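Long-range contact in C alpha-dehydrogenase (Sphingobium sp. SYK-6, PDB 4YAC), which binds NADH as a short-chain dehydrogenase/reductase and probably oxidises the alpha-carbon alcohol of lignin-derived beta-aryl ethers with NAD(+): residues L20-E28 and A47-V58. Sequence-based numbering, arbitrary orientation.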
loop_
_atom_site.group_PDB
_atom_site.type_symbol
_atom_site.label_atom_id
_atom_site.label_comp_id
_atom_site.label_asym_id
_atom_site.label_seq_id
_atom_site.Cartn_x
_atom_site.Cartn_y
_atom_site.Cartn_z
ATOM N N LEU A 20 -8.180 -22.490 -0.578
ATOM C CA LEU A 20 -8.773 -23.813 -0.404
ATOM C C LEU A 20 -8.359 -24.390 0.946
ATOM O O LEU A 20 -9.159 -25.026 1.629
ATOM C CB LEU A 20 -8.360 -24.751 -1.538
ATOM C CG LEU A 20 -8.780 -26.218 -1.408
ATOM C CD1 LEU A 20 -10.281 -26.341 -1.219
ATOM C CD2 LEU A 20 -8.336 -27.000 -2.630
ATOM N N GLY A 21 -7.110 -24.157 1.331
ATOM C CA GLY A 21 -6.621 -24.572 2.632
ATOM C C GLY A 21 -7.423 -23.933 3.750
ATOM O O GLY A 21 -7.741 -24.578 4.748
ATOM N N GLN A 22 -7.757 -22.659 3.579
ATOM C CA GLN A 22 -8.584 -21.960 4.555
ATOM C C GLN A 22 -9.981 -22.574 4.594
ATOM O O GLN A 22 -10.510 -22.853 5.667
ATOM C CB GLN A 22 -8.648 -20.465 4.226
ATOM C CG GLN A 22 -7.304 -19.768 4.417
ATOM C CD GLN A 22 -7.296 -18.317 3.967
ATOM O OE1 GLN A 22 -8.284 -17.806 3.441
ATOM N NE2 GLN A 22 -6.163 -17.648 4.161
ATOM N N ALA A 23 -10.558 -22.804 3.421
ATOM C CA ALA A 23 -11.892 -23.391 3.319
ATOM C C ALA A 23 -11.972 -24.755 4.005
ATOM O O ALA A 23 -12.930 -25.040 4.733
ATOM C CB ALA A 23 -12.300 -23.516 1.855
ATOM N N LYS A 24 -10.969 -25.598 3.774
ATOM C CA LYS A 24 -10.953 -26.941 4.350
ATOM C C LYS A 24 -10.984 -26.894 5.870
ATOM O O LYS A 24 -11.773 -27.596 6.511
ATOM C CB LYS A 24 -9.713 -27.709 3.895
ATOM C CG LYS A 24 -9.763 -28.204 2.466
ATOM C CD LYS A 24 -8.509 -29.009 2.132
ATOM C CE LYS A 24 -8.504 -29.488 0.689
ATOM N NZ LYS A 24 -7.259 -30.236 0.350
ATOM N N VAL A 25 -10.114 -26.072 6.443
ATOM C CA VAL A 25 -10.003 -25.958 7.893
ATOM C C VAL A 25 -11.277 -25.381 8.495
ATOM O O VAL A 25 -11.733 -25.836 9.543
ATOM C CB VAL A 25 -8.795 -25.082 8.295
ATOM C CG1 VAL A 25 -8.786 -24.799 9.795
ATOM C CG2 VAL A 25 -7.492 -25.757 7.882
ATOM N N LEU A 26 -11.860 -24.384 7.836
ATOM C CA LEU A 26 -13.068 -23.757 8.358
ATOM C C LEU A 26 -14.267 -24.706 8.266
ATOM O O LEU A 26 -15.085 -24.773 9.186
ATOM C CB LEU A 26 -13.355 -22.449 7.611
ATOM C CG LEU A 26 -12.300 -21.353 7.809
ATOM C CD1 LEU A 26 -12.544 -20.189 6.856
ATOM C CD2 LEU A 26 -12.276 -20.865 9.248
ATOM N N ALA A 27 -14.358 -25.453 7.170
ATOM C CA ALA A 27 -15.481 -26.365 6.951
ATOM C C ALA A 27 -15.385 -27.624 7.808
ATOM O O ALA A 27 -16.395 -28.125 8.315
ATOM C CB ALA A 27 -15.560 -26.748 5.479
ATOM N N GLU A 28 -14.171 -28.136 7.970
ATOM C CA GLU A 28 -13.968 -29.423 8.629
ATOM C C GLU A 28 -13.773 -29.272 10.131
ATOM O O GLU A 28 -14.585 -29.761 10.915
ATOM C CB GLU A 28 -12.771 -30.145 8.011
ATOM C CG GLU A 28 -12.993 -30.538 6.561
ATOM C CD GLU A 28 -11.836 -31.327 5.982
ATOM O OE1 GLU A 28 -11.607 -32.469 6.435
ATOM O OE2 GLU A 28 -11.153 -30.803 5.072
ATOM N N ALA A 47 -12.482 -28.928 -5.892
ATOM C CA ALA A 47 -12.677 -28.716 -4.463
ATOM C C ALA A 47 -13.888 -29.499 -3.967
ATOM O O ALA A 47 -13.824 -30.157 -2.931
ATOM C CB ALA A 47 -12.838 -27.229 -4.160
ATOM N N MET A 48 -14.987 -29.443 -4.712
ATOM C CA MET A 48 -16.203 -30.136 -4.298
ATOM C C MET A 48 -16.037 -31.646 -4.406
ATOM O O MET A 48 -16.749 -32.401 -3.743
ATOM C CB MET A 48 -17.399 -29.672 -5.133
ATOM C CG MET A 48 -17.751 -28.203 -4.938
ATOM S SD MET A 48 -17.937 -27.751 -3.204
ATOM C CE MET A 48 -19.354 -28.746 -2.747
ATOM N N GLY A 49 -15.098 -32.091 -5.232
ATOM C CA GLY A 49 -14.777 -33.505 -5.299
ATOM C C GLY A 49 -14.228 -33.968 -3.962
ATOM O O GLY A 49 -14.548 -35.062 -3.479
ATOM N N TYR A 50 -13.397 -33.119 -3.363
ATOM C CA TYR A 50 -12.849 -33.367 -2.034
ATOM C C TYR A 50 -13.938 -33.284 -0.964
ATOM O O TYR A 50 -14.140 -34.222 -0.180
ATOM C CB TYR A 50 -11.730 -32.360 -1.733
ATOM C CG TYR A 50 -11.224 -32.398 -0.307
ATOM C CD1 TYR A 50 -10.225 -33.284 0.071
ATOM C CD2 TYR A 50 -11.740 -31.543 0.658
ATOM C CE1 TYR A 50 -9.760 -33.323 1.369
ATOM C CE2 TYR A 50 -11.280 -31.575 1.957
ATOM C CZ TYR A 50 -10.289 -32.466 2.307
ATOM O OH TYR A 50 -9.824 -32.497 3.598
ATOM N N PHE A 51 -14.649 -32.163 -0.940
ATOM C CA PHE A 51 -15.621 -31.912 0.119
ATOM C C PHE A 51 -16.785 -32.896 0.079
ATOM O O PHE A 51 -17.449 -33.102 1.089
ATOM C CB PHE A 51 -16.148 -30.479 0.036
ATOM C CG PHE A 51 -15.163 -29.447 0.506
ATOM C CD1 PHE A 51 -14.660 -29.489 1.795
ATOM C CD2 PHE A 51 -14.742 -28.434 -0.340
ATOM C CE1 PHE A 51 -13.754 -28.548 2.233
ATOM C CE2 PHE A 51 -13.830 -27.484 0.090
ATOM C CZ PHE A 51 -13.336 -27.541 1.379
ATOM N N SER A 52 -17.029 -33.512 -1.075
ATOM C CA SER A 52 -18.107 -34.498 -1.186
ATOM C C SER A 52 -17.779 -35.783 -0.427
ATOM O O SER A 52 -18.626 -36.670 -0.303
ATOM C CB SER A 52 -18.390 -34.840 -2.649
ATOM O OG SER A 52 -17.366 -35.662 -3.182
ATOM N N GLN A 53 -16.543 -35.882 0.059
ATOM C CA GLN A 53 -16.089 -37.038 0.826
ATOM C C GLN A 53 -15.838 -36.686 2.295
ATOM O O GLN A 53 -15.186 -37.442 3.017
ATOM C CB GLN A 53 -14.818 -37.611 0.202
ATOM C CG GLN A 53 -14.972 -37.982 -1.263
ATOM C CD GLN A 53 -16.029 -39.044 -1.492
ATOM O OE1 GLN A 53 -16.154 -39.982 -0.712
ATOM N NE2 GLN A 53 -16.802 -38.897 -2.561
ATOM N N LYS A 54 -16.370 -35.543 2.726
ATOM C CA LYS A 54 -16.212 -35.063 4.099
ATOM C C LYS A 54 -17.559 -34.647 4.686
ATOM O O LYS A 54 -18.478 -34.287 3.952
ATOM C CB LYS A 54 -15.253 -33.871 4.152
ATOM C CG LYS A 54 -13.866 -34.140 3.581
ATOM C CD LYS A 54 -13.109 -35.148 4.428
ATOM C CE LYS A 54 -11.658 -35.285 3.974
ATOM N NZ LYS A 54 -11.024 -36.514 4.525
ATOM N N ASN A 55 -17.663 -34.663 6.009
ATOM C CA ASN A 55 -18.890 -34.233 6.668
ATOM C C ASN A 55 -18.922 -32.716 6.834
ATOM O O ASN A 55 -18.705 -32.184 7.926
ATOM C CB ASN A 55 -19.037 -34.920 8.022
ATOM C CG ASN A 55 -20.472 -34.934 8.512
ATOM O OD1 ASN A 55 -21.387 -35.315 7.779
ATOM N ND2 ASN A 55 -20.680 -34.507 9.748
ATOM N N VAL A 56 -19.198 -32.026 5.732
ATOM C CA VAL A 56 -19.132 -30.580 5.692
ATOM C C VAL A 56 -20.353 -29.984 5.019
ATOM O O VAL A 56 -21.092 -30.674 4.313
ATOM C CB VAL A 56 -17.880 -30.106 4.931
ATOM C CG1 VAL A 56 -16.626 -30.608 5.621
ATOM C CG2 VAL A 56 -17.929 -30.588 3.486
ATOM N N ALA A 57 -20.546 -28.691 5.254
ATOM C CA ALA A 57 -21.496 -27.893 4.504
ATOM C C ALA A 57 -20.696 -26.894 3.687
ATOM O O ALA A 57 -20.236 -25.886 4.219
ATOM C CB ALA A 57 -22.465 -27.180 5.424
ATOM N N VAL A 58 -20.522 -27.196 2.404
ATOM C CA VAL A 58 -19.801 -26.315 1.495
ATOM C C VAL A 58 -20.624 -26.053 0.239
ATOM O O VAL A 58 -21.165 -26.982 -0.368
ATOM C CB VAL A 58 -18.428 -26.902 1.093
ATOM C CG1 VAL A 58 -17.703 -25.991 0.100
ATOM C CG2 VAL A 58 -17.568 -27.121 2.327
HETATM O O HOH W 1 -18.945 -27.554 7.431
HETATM O O HOH W 2 -16.341 -32.207 9.423
#
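The ring of Tyr-50 takes Lys-24 over one face and Glu-28 at its edge. CE of Lys-24 lies above the ring centre, 3.7 Å from the centroid, in a CH-pi contact. NZ makes a cation-pi contact over the same face, 4.2 Å from the centroid. The lysine chain is extended beyond CG, which lays its methylenes and amine across the face. At the edge, Tyr-50 OH donates to Glu-28 OE2 at 2.6 Å. The carboxylate is met on its syn side, and its plane is turned 58° from the ring. Tyr-50 CD2 lies over one face of Phe-51 and Val-58 CG2 over the opposite face, both toward the rim, and Lys-24 N lies at the edge. Phe-51 is a knob in a hole formed by Leu-20, Ala-23, Lys-24 and Ala-27. CG of Phe-51 is anti to its own carbonyl carbon (chi1 -74°), and the far end of the ring reaches helix 17-28. Its CZ is 3.8 Å from Lys-24 CG. Leu-20 CD1 bridges Phe-51 CE2 and Ala-47 CB. Ala-27 CB packs against Val-58 CG2 at 3.8 Å and also touches Val-56 CG1. Water 1 links Ala-27 O to Ala-57 N. The two helix segments run nearly parallel, at 24°. Ala-23 and Ala-47 also touch Ile-36 of strand 33-38, and Ala-57 is hydrogen-bonded to Val-34. The contact therefore joins neighbouring helices of the Rossmann fold and strand 57-62, the outermost on this side of the chain's sheet. Its Leu-20 end lies near the NADH-binding Ser-16. Glu-28 OE1 and Lys-54 NZ are 4.5 Å apart, too far for a salt bridge. The apolar core is thus bordered by a polar group in which the tyrosine hydroxyl bonds to the carboxylate, and the nearby Lys-54 probably favours its ionised form.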